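Long-range contacts in beta-lactamase (Francisella tularensis subsp. tularensis, PDB 3P09), which probably hydrolyses the amide bond of beta-lactam antibiotics, as a class A beta-lactamase that turns them into substituted beta-amino acids: residues G40-N45 and A180-I185; K67-G72 and K145-L150; I156-E161 and S171-T176; C233-A238 and N263-P268. All coordinates share one frame; numbering follows the deposited sequence.

Contact 1: residues G40-N45 and A180-I185. With SO4 (sulfate ion), chain D.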
loop_
_atom_site.group_PDB
_atom_site.type_symbol
_atom_site.label_atom_id
_atom_site.label_comp_id
_atom_site.label_asym_id
_atom_site.label_seq_id
_atom_site.Cartn_x
_atom_site.Cartn_y
_atom_site.Cartn_z
ATOM N N GLY A 40 -1.739 -5.080 -13.034
ATOM C CA GLY A 40 -2.279 -3.735 -13.144
ATOM C C GLY A 40 -1.194 -2.752 -12.764
ATOM O O GLY A 40 -0.500 -2.946 -11.766
ATOM N N ILE A 41 -1.051 -1.700 -13.562
ATOM C CA ILE A 41 0.064 -0.772 -13.456
ATOM C C ILE A 41 -0.443 0.667 -13.579
ATOM O O ILE A 41 -1.247 0.976 -14.461
ATOM C CB ILE A 41 1.071 -0.975 -14.631
ATOM C CG1 ILE A 41 1.591 -2.419 -14.708
ATOM C CG2 ILE A 41 2.211 0.036 -14.556
ATOM C CD1 ILE A 41 2.191 -2.934 -13.451
ATOM N N TYR A 42 0.017 1.551 -12.705
ATOM C CA TYR A 42 -0.238 2.965 -12.915
ATOM C C TYR A 42 0.926 3.781 -12.402
ATOM O O TYR A 42 1.464 3.496 -11.329
ATOM C CB TYR A 42 -1.530 3.402 -12.226
ATOM C CG TYR A 42 -2.073 4.724 -12.755
ATOM C CD1 TYR A 42 -1.942 5.892 -12.024
ATOM C CD2 TYR A 42 -2.715 4.792 -13.990
ATOM C CE1 TYR A 42 -2.437 7.087 -12.497
ATOM C CE2 TYR A 42 -3.210 5.987 -14.471
ATOM C CZ TYR A 42 -3.062 7.131 -13.719
ATOM O OH TYR A 42 -3.545 8.329 -14.179
ATOM N N THR A 43 1.330 4.791 -13.166
ATOM C CA THR A 43 2.348 5.723 -12.680
ATOM C C THR A 43 1.777 7.126 -12.658
ATOM O O THR A 43 0.915 7.467 -13.473
ATOM C CB THR A 43 3.562 5.769 -13.584
ATOM O OG1 THR A 43 3.170 6.320 -14.850
ATOM C CG2 THR A 43 4.124 4.392 -13.782
ATOM N N LEU A 44 2.261 7.952 -11.741
ATOM C CA LEU A 44 1.754 9.305 -11.633
ATOM C C LEU A 44 2.925 10.256 -11.515
ATOM O O LEU A 44 3.745 10.116 -10.610
ATOM C CB LEU A 44 0.864 9.440 -10.405
ATOM C CG LEU A 44 -0.567 9.905 -10.611
ATOM C CD1 LEU A 44 -1.093 10.409 -9.293
ATOM C CD2 LEU A 44 -0.627 10.990 -11.654
ATOM N N ASN A 45 2.993 11.213 -12.435
ATOM C CA ASN A 45 4.025 12.245 -12.435
ATOM C C ASN A 45 3.546 13.552 -11.813
ATOM O O ASN A 45 2.353 13.756 -11.587
ATOM C CB ASN A 45 4.524 12.505 -13.860
ATOM C CG ASN A 45 5.822 11.783 -14.164
ATOM O OD1 ASN A 45 5.825 10.670 -14.693
ATOM N ND2 ASN A 45 6.939 12.419 -13.827
ATOM N N ALA A 180 -6.556 4.204 -8.776
ATOM C CA ALA A 180 -7.048 4.812 -7.551
ATOM C C ALA A 180 -5.997 4.771 -6.449
ATOM O O ALA A 180 -5.753 5.773 -5.763
ATOM C CB ALA A 180 -8.356 4.135 -7.085
ATOM N N ILE A 181 -5.381 3.609 -6.273
ATOM C CA ILE A 181 -4.466 3.416 -5.158
ATOM C C ILE A 181 -3.178 4.204 -5.376
ATOM O O ILE A 181 -2.571 4.661 -4.422
ATOM C CB ILE A 181 -4.147 1.934 -4.916
ATOM C CG1 ILE A 181 -3.608 1.746 -3.495
ATOM C CG2 ILE A 181 -3.169 1.403 -5.977
ATOM C CD1 ILE A 181 -4.657 2.061 -2.434
ATOM N N THR A 182 -2.797 4.404 -6.636
ATOM C CA THR A 182 -1.571 5.131 -6.966
ATOM C C THR A 182 -1.784 6.641 -6.846
ATOM O O THR A 182 -0.933 7.349 -6.324
ATOM C CB THR A 182 -1.052 4.761 -8.392
ATOM O OG1 THR A 182 -0.753 3.367 -8.437
ATOM C CG2 THR A 182 0.223 5.525 -8.747
ATOM N N LYS A 183 -2.912 7.140 -7.342
ATOM C CA LYS A 183 -3.296 8.525 -7.071
ATOM C C LYS A 183 -3.338 8.779 -5.550
ATOM O O LYS A 183 -2.941 9.844 -5.076
ATOM C CB LYS A 183 -4.644 8.862 -7.729
ATOM C CG LYS A 183 -4.573 8.958 -9.264
ATOM C CD LYS A 183 -5.801 9.645 -9.880
ATOM C CE LYS A 183 -7.081 9.131 -9.285
ATOM N NZ LYS A 183 -8.255 10.000 -9.629
ATOM N N ASP A 184 -3.800 7.794 -4.785
ATOM C CA ASP A 184 -3.891 7.952 -3.327
ATOM C C ASP A 184 -2.535 8.168 -2.666
ATOM O O ASP A 184 -2.377 9.059 -1.839
ATOM C CB ASP A 184 -4.530 6.726 -2.675
ATOM C CG ASP A 184 -6.022 6.639 -2.925
ATOM O OD1 ASP A 184 -6.623 7.651 -3.360
ATOM O OD2 ASP A 184 -6.589 5.554 -2.673
ATOM N N ILE A 185 -1.566 7.327 -3.004
ATOM C CA ILE A 185 -0.269 7.430 -2.338
ATOM C C ILE A 185 0.416 8.728 -2.754
ATOM O O ILE A 185 1.089 9.366 -1.951
ATOM C CB ILE A 185 0.630 6.190 -2.608
ATOM C CG1 ILE A 185 1.710 6.072 -1.523
ATOM C CG2 ILE A 185 1.256 6.252 -3.992
ATOM C CD1 ILE A 185 2.473 4.739 -1.564
HETATM S S SO4 D . -4.818 8.583 -17.403
HETATM O O1 SO4 D . -3.402 8.580 -17.761
HETATM O O2 SO4 D . -5.589 7.913 -18.447
HETATM O O3 SO4 D . -5.020 7.880 -16.142
HETATM O O4 SO4 D . -5.282 9.961 -17.268
#
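Tyr42 and Leu44, two residues apart on strand 38-44, both direct their CB toward helix 178-190; the axes of the short segments 40-44 and 180-185 approach to 8.0 Å and cross at -30°. Tyr42 carries much of the contact from CB to its tip. Its CB lies 3.9 Å from Thr182 OG1, a van der Waals contact; that hydroxyl is hydrogen-bonded to Pro178 O one turn back in the helix. With CG anti to the backbone N (chi1 -162°), the ring turns its edge to Thr182: CD1 is 3.9 Å from Thr182 CG2, which lies in the ring plane. That same methyl sits 3.5 Å from Tyr42 O. Further out, CE1 comes near Lys183 CG. At the tip OH donates a very short bond of 2.5 Å to O3 of a sulfate ion, probably left from crystallisation and also held by Lys53.

Leu44 closes the contact farther along the strand. Its CD1 reaches over the helix backbone to 3.7 Å from Lys183 CA and also touches Lys183 CG, while the rest of the lysine bends at chi3 and heads away. Thr182 also packs on Ala254 of the adjacent strand 253-260. This is helix-on-sheet packing, one layer of the mixed alpha/beta domain of class A beta-lactamases, in which helices cover a five-stranded antiparallel sheet.

Contact 2: residues K67-G72 and K145-L150; sequences KFLLVG and KFIKKL
Two kinds of packing join these nearly perpendicular helices, whose axes cross at 88° and 10.0 Å over the short segments 67-72 and 145-149. The first is aliphatic and centres on Leu69, which splits its two methyls between two partners. CD1 meets Ile147 CD1 at 3.9 Å, the two side chains crossing at about a right angle; CD2 touches Leu150 CD1 at the same 3.9 Å, more obliquely. Ile147 holds CG1 beside its backbone N with chi2 near 175°, an extended shape that carries CD1 toward the other helix.

In the second kind an aromatic ring rests against backbone. Phe146 sends CG anti to its N (chi1 178°) and lays its outer atoms on Gly72, where no side chain intervenes: CE2 comes to 3.6 Å from Gly72 C and CZ to 3.6 Å from Gly72 O. CE2 also lies 3.8 Å from Leu69 O, so the ring spans one turn of helix 66-80.

Charge stays at the margins, where Lys149 forms a salt bridge with Asp76 farther along helix 66-80. Around this buried crossing, Leu188 of helix 178-190 and Ile193 in the loop after it pack on Phe146. Helices 115-123 and 127-137 border helix 66-80 through Val71 and Leu70.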
loop_
_atom_site.group_PDB
_atom_site.type_symbol
_atom_site.label_atom_id
_atom_site.label_comp_id
_atom_site.label_asym_id
_atom_site.label_seq_id
_atom_site.Cartn_x
_atom_site.Cartn_y
_atom_site.Cartn_z
ATOM N N LYS A 67 -3.174 -0.456 4.475
ATOM C CA LYS A 67 -2.551 0.121 5.670
ATOM C C LYS A 67 -1.969 1.531 5.448
ATOM O O LYS A 67 -1.867 2.304 6.396
ATOM C CB LYS A 67 -1.516 -0.843 6.279
ATOM C CG LYS A 67 -2.181 -2.096 6.868
ATOM C CD LYS A 67 -1.192 -3.243 7.086
ATOM C CE LYS A 67 -1.941 -4.482 7.602
ATOM N NZ LYS A 67 -1.027 -5.659 7.713
ATOM N N PHE A 68 -1.598 1.882 4.216
ATOM C CA PHE A 68 -1.101 3.247 4.004
ATOM C C PHE A 68 -2.233 4.274 3.963
ATOM O O PHE A 68 -2.049 5.431 4.350
ATOM C CB PHE A 68 -0.123 3.369 2.806
ATOM C CG PHE A 68 -0.786 3.602 1.453
ATOM C CD1 PHE A 68 -1.352 4.836 1.129
ATOM C CD2 PHE A 68 -0.776 2.595 0.488
ATOM C CE1 PHE A 68 -1.932 5.054 -0.120
ATOM C CE2 PHE A 68 -1.366 2.801 -0.774
ATOM C CZ PHE A 68 -1.939 4.035 -1.071
ATOM N N LEU A 69 -3.410 3.848 3.520
ATOM C CA LEU A 69 -4.599 4.708 3.586
ATOM C C LEU A 69 -4.985 4.984 5.035
ATOM O O LEU A 69 -5.365 6.102 5.407
ATOM C CB LEU A 69 -5.771 4.029 2.887
ATOM C CG LEU A 69 -5.556 3.813 1.397
ATOM C CD1 LEU A 69 -6.721 2.984 0.808
ATOM C CD2 LEU A 69 -5.452 5.151 0.700
ATOM N N LEU A 70 -4.892 3.940 5.844
ATOM C CA LEU A 70 -5.207 4.021 7.267
ATOM C C LEU A 70 -4.269 4.996 7.969
ATOM O O LEU A 70 -4.702 5.828 8.761
ATOM C CB LEU A 70 -5.083 2.630 7.893
ATOM C CG LEU A 70 -5.203 2.535 9.416
ATOM C CD1 LEU A 70 -6.544 3.099 9.896
ATOM C CD2 LEU A 70 -4.996 1.105 9.919
ATOM N N VAL A 71 -2.978 4.886 7.676
ATOM C CA VAL A 71 -1.998 5.781 8.279
ATOM C C VAL A 71 -2.199 7.219 7.787
ATOM O O VAL A 71 -2.095 8.175 8.556
ATOM C CB VAL A 71 -0.571 5.265 8.044
ATOM C CG1 VAL A 71 0.450 6.351 8.307
ATOM C CG2 VAL A 71 -0.338 4.069 8.938
ATOM N N GLY A 72 -2.527 7.368 6.511
ATOM C CA GLY A 72 -2.907 8.670 5.998
ATOM C C GLY A 72 -4.070 9.269 6.788
ATOM O O GLY A 72 -4.051 10.440 7.171
ATOM N N LYS A 145 -14.765 7.167 4.967
ATOM C CA LYS A 145 -14.968 8.608 4.791
ATOM C C LYS A 145 -13.671 9.300 4.351
ATOM O O LYS A 145 -13.665 10.123 3.440
ATOM C CB LYS A 145 -15.505 9.251 6.079
ATOM C CG LYS A 145 -16.963 8.898 6.367
ATOM C CD LYS A 145 -17.585 9.800 7.441
ATOM C CE LYS A 145 -17.111 9.439 8.845
ATOM N NZ LYS A 145 -17.733 10.302 9.898
ATOM N N PHE A 146 -12.564 8.967 5.001
ATOM C CA PHE A 146 -11.298 9.582 4.618
ATOM C C PHE A 146 -10.891 9.216 3.188
ATOM O O PHE A 146 -10.463 10.069 2.411
ATOM C CB PHE A 146 -10.182 9.225 5.600
ATOM C CG PHE A 146 -8.851 9.796 5.212
ATOM C CD1 PHE A 146 -8.588 11.150 5.395
ATOM C CD2 PHE A 146 -7.870 8.996 4.667
ATOM C CE1 PHE A 146 -7.373 11.691 5.030
ATOM C CE2 PHE A 146 -6.646 9.533 4.308
ATOM C CZ PHE A 146 -6.400 10.884 4.485
ATOM N N ILE A 147 -11.036 7.945 2.838
ATOM C CA ILE A 147 -10.739 7.498 1.484
ATOM C C ILE A 147 -11.542 8.312 0.447
ATOM O O ILE A 147 -11.002 8.754 -0.578
ATOM C CB ILE A 147 -10.996 5.985 1.362
ATOM C CG1 ILE A 147 -9.992 5.232 2.235
ATOM C CG2 ILE A 147 -10.873 5.511 -0.071
ATOM C CD1 ILE A 147 -10.230 3.743 2.283
ATOM N N LYS A 148 -12.820 8.540 0.723
ATOM C CA LYS A 148 -13.628 9.378 -0.165
ATOM C C LYS A 148 -13.105 10.821 -0.225
ATOM O O LYS A 148 -13.096 11.438 -1.285
ATOM C CB LYS A 148 -15.108 9.344 0.248
ATOM C CG LYS A 148 -15.828 8.090 -0.242
ATOM C CD LYS A 148 -16.916 7.629 0.721
ATOM C CE LYS A 148 -17.327 6.190 0.409
ATOM N NZ LYS A 148 -18.024 5.514 1.541
ATOM N N LYS A 149 -12.658 11.349 0.910
ATOM C CA LYS A 149 -12.089 12.701 0.956
ATOM C C LYS A 149 -10.864 12.830 0.046
ATOM O O LYS A 149 -10.604 13.906 -0.509
ATOM C CB LYS A 149 -11.721 13.073 2.394
ATOM C CG LYS A 149 -11.251 14.511 2.589
ATOM C CD LYS A 149 -10.863 14.749 4.051
ATOM C CE LYS A 149 -10.302 16.157 4.267
ATOM N NZ LYS A 149 -9.974 16.424 5.703
ATOM N N LEU A 150 -10.111 11.733 -0.089
ATOM C CA LEU A 150 -8.959 11.673 -0.987
ATOM C C LEU A 150 -9.343 11.760 -2.455
ATOM O O LEU A 150 -8.483 11.992 -3.307
ATOM C CB LEU A 150 -8.171 10.375 -0.783
ATOM C CG LEU A 150 -7.135 10.311 0.334
ATOM C CD1 LEU A 150 -6.461 8.947 0.324
ATOM C CD2 LEU A 150 -6.098 11.416 0.181
#

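Contact 3: residues I156-E161 and S171-T176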
loop_
_atom_site.group_PDB
_atom_site.type_symbol
_atom_site.label_atom_id
_atom_site.label_comp_id
_atom_site.label_asym_id
_atom_site.label_seq_id
_atom_site.Cartn_x
_atom_site.Cartn_y
_atom_site.Cartn_z
ATOM N N ILE A 156 -12.876 -0.125 -2.025
ATOM C CA ILE A 156 -13.949 -0.526 -1.126
ATOM C C ILE A 156 -13.431 -1.419 -0.003
ATOM O O ILE A 156 -13.128 -2.580 -0.225
ATOM C CB ILE A 156 -15.040 -1.307 -1.861
ATOM C CG1 ILE A 156 -15.509 -0.537 -3.097
ATOM C CG2 ILE A 156 -16.192 -1.578 -0.919
ATOM C CD1 ILE A 156 -16.230 0.758 -2.762
ATOM N N ILE A 157 -13.347 -0.877 1.203
ATOM C CA ILE A 157 -12.842 -1.630 2.349
ATOM C C ILE A 157 -13.980 -1.924 3.322
ATOM O O ILE A 157 -14.717 -1.008 3.728
ATOM C CB ILE A 157 -11.751 -0.837 3.067
ATOM C CG1 ILE A 157 -10.525 -0.694 2.160
ATOM C CG2 ILE A 157 -11.375 -1.522 4.380
ATOM C CD1 ILE A 157 -9.561 0.330 2.642
ATOM N N THR A 158 -14.151 -3.192 3.692
ATOM C CA THR A 158 -15.301 -3.564 4.530
ATOM C C THR A 158 -14.876 -4.340 5.759
ATOM O O THR A 158 -15.721 -4.812 6.524
ATOM C CB THR A 158 -16.332 -4.416 3.767
ATOM O OG1 THR A 158 -15.709 -5.628 3.318
ATOM C CG2 THR A 158 -16.894 -3.643 2.573
ATOM N N ALA A 159 -13.569 -4.477 5.944
ATOM C CA ALA A 159 -13.057 -5.203 7.097
ATOM C C ALA A 159 -11.614 -4.822 7.405
ATOM O O ALA A 159 -10.930 -4.198 6.595
ATOM C CB ALA A 159 -13.176 -6.713 6.869
ATOM N N ASP A 160 -11.166 -5.195 8.596
ATOM C CA ASP A 160 -9.768 -5.038 8.957
ATOM C C ASP A 160 -9.079 -6.400 8.851
ATOM O O ASP A 160 -9.517 -7.237 8.064
ATOM C CB ASP A 160 -9.614 -4.365 10.325
ATOM C CG ASP A 160 -10.310 -5.114 11.439
ATOM O OD1 ASP A 160 -10.573 -6.327 11.274
ATOM O OD2 ASP A 160 -10.571 -4.485 12.490
ATOM N N GLU A 161 -8.004 -6.619 9.607
ATOM C CA GLU A 161 -7.195 -7.833 9.455
ATOM C C GLU A 161 -7.727 -8.951 10.320
ATOM O O GLU A 161 -8.065 -8.720 11.474
ATOM C CB GLU A 161 -5.722 -7.571 9.850
ATOM C CG GLU A 161 -4.899 -6.732 8.858
ATOM C CD GLU A 161 -4.365 -7.548 7.698
ATOM O OE1 GLU A 161 -4.229 -8.778 7.850
ATOM O OE2 GLU A 161 -4.080 -6.965 6.630
ATOM N N SER A 171 -16.566 -9.682 -7.200
ATOM C CA SER A 171 -16.971 -8.624 -6.285
ATOM C C SER A 171 -15.832 -7.630 -6.083
ATOM O O SER A 171 -14.664 -8.018 -5.951
ATOM C CB SER A 171 -17.370 -9.222 -4.937
ATOM O OG SER A 171 -17.579 -8.202 -3.979
ATOM N N ASN A 172 -16.167 -6.344 -6.042
ATOM C CA ASN A 172 -15.152 -5.315 -5.799
ATOM C C ASN A 172 -14.899 -5.032 -4.320
ATOM O O ASN A 172 -14.105 -4.167 -3.977
ATOM C CB ASN A 172 -15.503 -4.034 -6.562
ATOM C CG ASN A 172 -15.518 -4.256 -8.064
ATOM O OD1 ASN A 172 -14.788 -5.104 -8.573
ATOM N ND2 ASN A 172 -16.355 -3.508 -8.777
ATOM N N ILE A 173 -15.581 -5.768 -3.453
ATOM C CA ILE A 173 -15.368 -5.644 -2.013
ATOM C C ILE A 173 -13.915 -5.960 -1.680
ATOM O O ILE A 173 -13.357 -6.945 -2.172
ATOM C CB ILE A 173 -16.298 -6.597 -1.220
ATOM C CG1 ILE A 173 -17.768 -6.277 -1.500
ATOM C CG2 ILE A 173 -16.002 -6.545 0.268
ATOM C CD1 ILE A 173 -18.156 -4.868 -1.214
ATOM N N ASN A 174 -13.314 -5.111 -0.847
ATOM C CA ASN A 174 -11.911 -5.250 -0.438
ATOM C C ASN A 174 -10.956 -5.252 -1.622
ATOM O O ASN A 174 -9.934 -5.922 -1.598
ATOM C CB ASN A 174 -11.725 -6.485 0.454
ATOM C CG ASN A 174 -12.549 -6.397 1.738
ATOM O OD1 ASN A 174 -12.883 -5.303 2.192
ATOM N ND2 ASN A 174 -12.868 -7.545 2.331
ATOM N N LYS A 175 -11.311 -4.491 -2.658
ATOM C CA LYS A 175 -10.449 -4.330 -3.827
ATOM C C LYS A 175 -10.201 -2.856 -4.141
ATOM O O LYS A 175 -10.902 -1.975 -3.640
ATOM C CB LYS A 175 -11.066 -5.012 -5.045
ATOM C CG LYS A 175 -11.130 -6.528 -4.907
ATOM C CD LYS A 175 -11.480 -7.203 -6.205
ATOM C CE LYS A 175 -11.650 -8.717 -6.006
ATOM N NZ LYS A 175 -12.303 -9.379 -7.189
ATOM N N THR A 176 -9.189 -2.598 -4.958
ATOM C CA THR A 176 -8.930 -1.239 -5.434
ATOM C C THR A 176 -8.466 -1.357 -6.887
ATOM O O THR A 176 -8.346 -2.472 -7.398
ATOM C CB THR A 176 -7.852 -0.554 -4.552
ATOM O OG1 THR A 176 -7.652 0.801 -4.986
ATOM C CG2 THR A 176 -6.531 -1.313 -4.634
#
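Asn174 OD1 is gripped by two bonds, both from Thr158. The backbone N-H of Thr158 donates at 2.9 Å and lies nearly along the C=O axis of the amide, while its hydroxyl OG1 donates from 3.1 Å, above the carbonyl plane. To make this second bond, OG1 takes the crowded position between its own N and carbonyl carbon (chi1 60°). The pair of donors fixes the rotation of the Asn174 amide, whose side chain sets out away from the opposing segment and comes back to it only at the tip.

The backbones add two more bonds of unequal quality. Ile156 N donates to Lys175 O at 3.2 Å and is straight (167°). In the other direction Asn174 N reaches Ile156 O at only 2.6 Å but bent, and counts as weak. Asn174 is the third residue of a type II turn from Asn172 to Lys175, where its backbone is left-handed (phi 58°). Outside the polar row, Ile173 covers the flank: its CG2 lies 3.2 Å from Thr158 OG1, and its CD1 meets Ile156 CG2 at 3.8 Å.

The two segments bracket a loop without helix or strand, consistent with the omega loop of class A beta-lactamases, pinched at its neck. Glu161 starts the excursion, with weak links to Ser64 and Lys67, and, as in its relatives, is probably the general base near Ser64, the probable nucleophile of an SxxK motif.

Contact 4: residues C233-A238 and N263-P268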
loop_
_atom_site.group_PDB
_atom_site.type_symbol
_atom_site.label_atom_id
_atom_site.label_comp_id
_atom_site.label_asym_id
_atom_site.label_seq_id
_atom_site.Cartn_x
_atom_site.Cartn_y
_atom_site.Cartn_z
ATOM N N CYS A 233 -2.301 -11.125 -0.118
ATOM C CA CYS A 233 -3.518 -11.707 0.469
ATOM C C CYS A 233 -3.351 -13.139 0.978
ATOM O O CYS A 233 -3.988 -13.535 1.969
ATOM C CB CYS A 233 -4.714 -11.642 -0.506
ATOM S SG CYS A 233 -5.468 -9.995 -0.586
ATOM N N GLY A 234 -2.533 -13.917 0.277
ATOM C CA GLY A 234 -2.418 -15.339 0.543
ATOM C C GLY A 234 -3.488 -16.135 -0.181
ATOM O O GLY A 234 -3.693 -17.319 0.097
ATOM N N GLN A 235 -4.185 -15.480 -1.103
ATOM C CA GLN A 235 -5.077 -16.182 -2.011
ATOM C C GLN A 235 -5.143 -15.432 -3.335
ATOM O O GLN A 235 -4.764 -14.266 -3.403
ATOM C CB GLN A 235 -6.468 -16.335 -1.403
ATOM C CG GLN A 235 -7.090 -15.040 -0.936
ATOM C CD GLN A 235 -8.597 -15.149 -0.762
ATOM O OE1 GLN A 235 -9.110 -16.149 -0.255
ATOM N NE2 GLN A 235 -9.316 -14.114 -1.197
ATOM N N TYR A 236 -5.621 -16.116 -4.373
ATOM C CA TYR A 236 -5.697 -15.566 -5.730
ATOM C C TYR A 236 -4.375 -14.943 -6.170
ATOM O O TYR A 236 -4.359 -13.939 -6.895
ATOM C CB TYR A 236 -6.846 -14.561 -5.859
ATOM C CG TYR A 236 -8.201 -15.187 -5.650
ATOM C CD1 TYR A 236 -8.729 -16.084 -6.580
ATOM C CD2 TYR A 236 -8.955 -14.891 -4.521
ATOM C CE1 TYR A 236 -9.975 -16.666 -6.386
ATOM C CE2 TYR A 236 -10.200 -15.468 -4.319
ATOM C CZ TYR A 236 -10.704 -16.352 -5.249
ATOM O OH TYR A 236 -11.945 -16.915 -5.041
ATOM N N ALA A 237 -3.278 -15.551 -5.726
ATOM C CA ALA A 237 -1.927 -15.082 -6.036
ATOM C C ALA A 237 -1.757 -13.576 -5.816
ATOM O O ALA A 237 -0.850 -12.970 -6.381
ATOM C CB ALA A 237 -1.560 -15.453 -7.475
ATOM N N ALA A 238 -2.612 -12.971 -4.991
ATOM C CA ALA A 238 -2.640 -11.506 -4.896
ATOM C C ALA A 238 -1.353 -10.975 -4.296
ATOM O O ALA A 238 -1.022 -11.261 -3.140
ATOM C CB ALA A 238 -3.859 -11.018 -4.092
ATOM N N ASN A 263 -8.615 -16.666 -11.294
ATOM C CA ASN A 263 -9.075 -18.008 -11.664
ATOM C C ASN A 263 -8.559 -19.129 -10.776
ATOM O O ASN A 263 -8.873 -20.300 -11.000
ATOM C CB ASN A 263 -8.723 -18.325 -13.117
ATOM C CG ASN A 263 -9.312 -17.326 -14.081
ATOM O OD1 ASN A 263 -10.529 -17.258 -14.250
ATOM N ND2 ASN A 263 -8.452 -16.531 -14.711
ATOM N N ASP A 264 -7.761 -18.782 -9.773
ATOM C CA ASP A 264 -7.143 -19.799 -8.936
ATOM C C ASP A 264 -7.005 -19.315 -7.499
ATOM O O ASP A 264 -6.027 -18.649 -7.146
ATOM C CB ASP A 264 -5.771 -20.169 -9.500
ATOM C CG ASP A 264 -5.248 -21.481 -8.947
ATOM O OD1 ASP A 264 -5.767 -21.942 -7.907
ATOM O OD2 ASP A 264 -4.311 -22.049 -9.553
ATOM N N LYS A 265 -7.988 -19.645 -6.670
ATOM C CA LYS A 265 -7.986 -19.174 -5.291
ATOM C C LYS A 265 -6.731 -19.597 -4.557
ATOM O O LYS A 265 -6.187 -18.846 -3.740
ATOM C CB LYS A 265 -9.216 -19.680 -4.537
ATOM C CG LYS A 265 -9.321 -19.112 -3.136
ATOM C CD LYS A 265 -10.650 -19.487 -2.481
ATOM C CE LYS A 265 -10.822 -18.755 -1.159
ATOM N NZ LYS A 265 -12.135 -19.047 -0.534
ATOM N N ASN A 266 -6.266 -20.806 -4.840
ATOM C CA ASN A 266 -5.123 -21.325 -4.108
ATOM C C ASN A 266 -3.755 -20.971 -4.679
ATOM O O ASN A 266 -2.739 -21.387 -4.131
ATOM C CB ASN A 266 -5.247 -22.843 -3.932
ATOM C CG ASN A 266 -6.399 -23.218 -3.033
ATOM O OD1 ASN A 266 -6.740 -22.477 -2.109
ATOM N ND2 ASN A 266 -7.011 -24.360 -3.301
ATOM N N ALA A 267 -3.713 -20.214 -5.773
ATOM C CA ALA A 267 -2.411 -19.844 -6.336
ATOM C C ALA A 267 -1.634 -18.969 -5.347
ATOM O O ALA A 267 -2.189 -18.043 -4.753
ATOM C CB ALA A 267 -2.569 -19.144 -7.687
ATOM N N PRO A 268 -0.340 -19.267 -5.163
ATOM C CA PRO A 268 0.493 -18.538 -4.203
ATOM C C PRO A 268 0.952 -17.187 -4.753
ATOM O O PRO A 268 0.852 -16.939 -5.952
ATOM C CB PRO A 268 1.693 -19.469 -4.016
ATOM C CG PRO A 268 1.803 -20.186 -5.298
ATOM C CD PRO A 268 0.392 -20.379 -5.798
HETATM O O HOH W 1 -13.094 -16.927 -2.653
#
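The hairpin connection between strands 225-232 and 239-246 meets, at the end of the main sheet, the loop that leads from strand 253-260 to helix 271-289. Each contributes a turn: type I' from Gln235 to Ala238, type I from Asp264 to Ala267. Cys233, two residues before the first turn, is disulfide-bonded to Cys63; a disulfide in the corresponding place is known from class A carbapenemases.

Two N-H groups of the type I' turn tie the loops together. Tyr236 N donates to Lys265 O at 2.9 Å and nearly straight (167°), and Ala237 N donates to Ala267 O at 2.9 Å with more bend (134°). Both donors stand above the plane of the carbonyl they use. Alongside, Tyr236 CA makes a C-H...O contact of 3.4 Å with Asp264 O.

The Tyr236 ring lies flat against Lys265, whose CA sits over its face, 3.7 Å from the centroid. From there the extended lysine chain follows the ring outward, CB by CE1, CG by CZ. At the end a water in the ring plane takes a 2.7 Å bond with Tyr236 OH and a weak one from Lys265 NZ. Next to the second hydrogen bond, Ala237 CB touches Ala267 CB at 3.8 Å.

Lys265 CE lies 3.2 Å from Gln235 OE1, while NZ is linked to the phenol through the water alone. The contact thus depends mainly on two direct main-chain bonds, with dispersion between the lysine chain and the ring beside them.

Overall arrangement
Contacts 1 and 2 belong to the interior and work mainly by shape, contact 1 setting helix 178-190 on the sheet and contact 2 crossing two helices. They touch directly, Phe68 and Leu69 packing on Ile181, Asp184 and Ile185, so helix 178-190 bridges them. Contact 3, partly buried, relies on hydrogen bonds where regular structure is missing, yet its Ile157 meets Ile147 of contact 2, and its Glu161 lies near Lys67. Strand 175-176 leads almost directly into the helix of contact 1. Contact 4 is the most peripheral, its centre about 18 Å from the centre of the chain, touches none of the others, and combines backbone bonds with a water-bridged lysine.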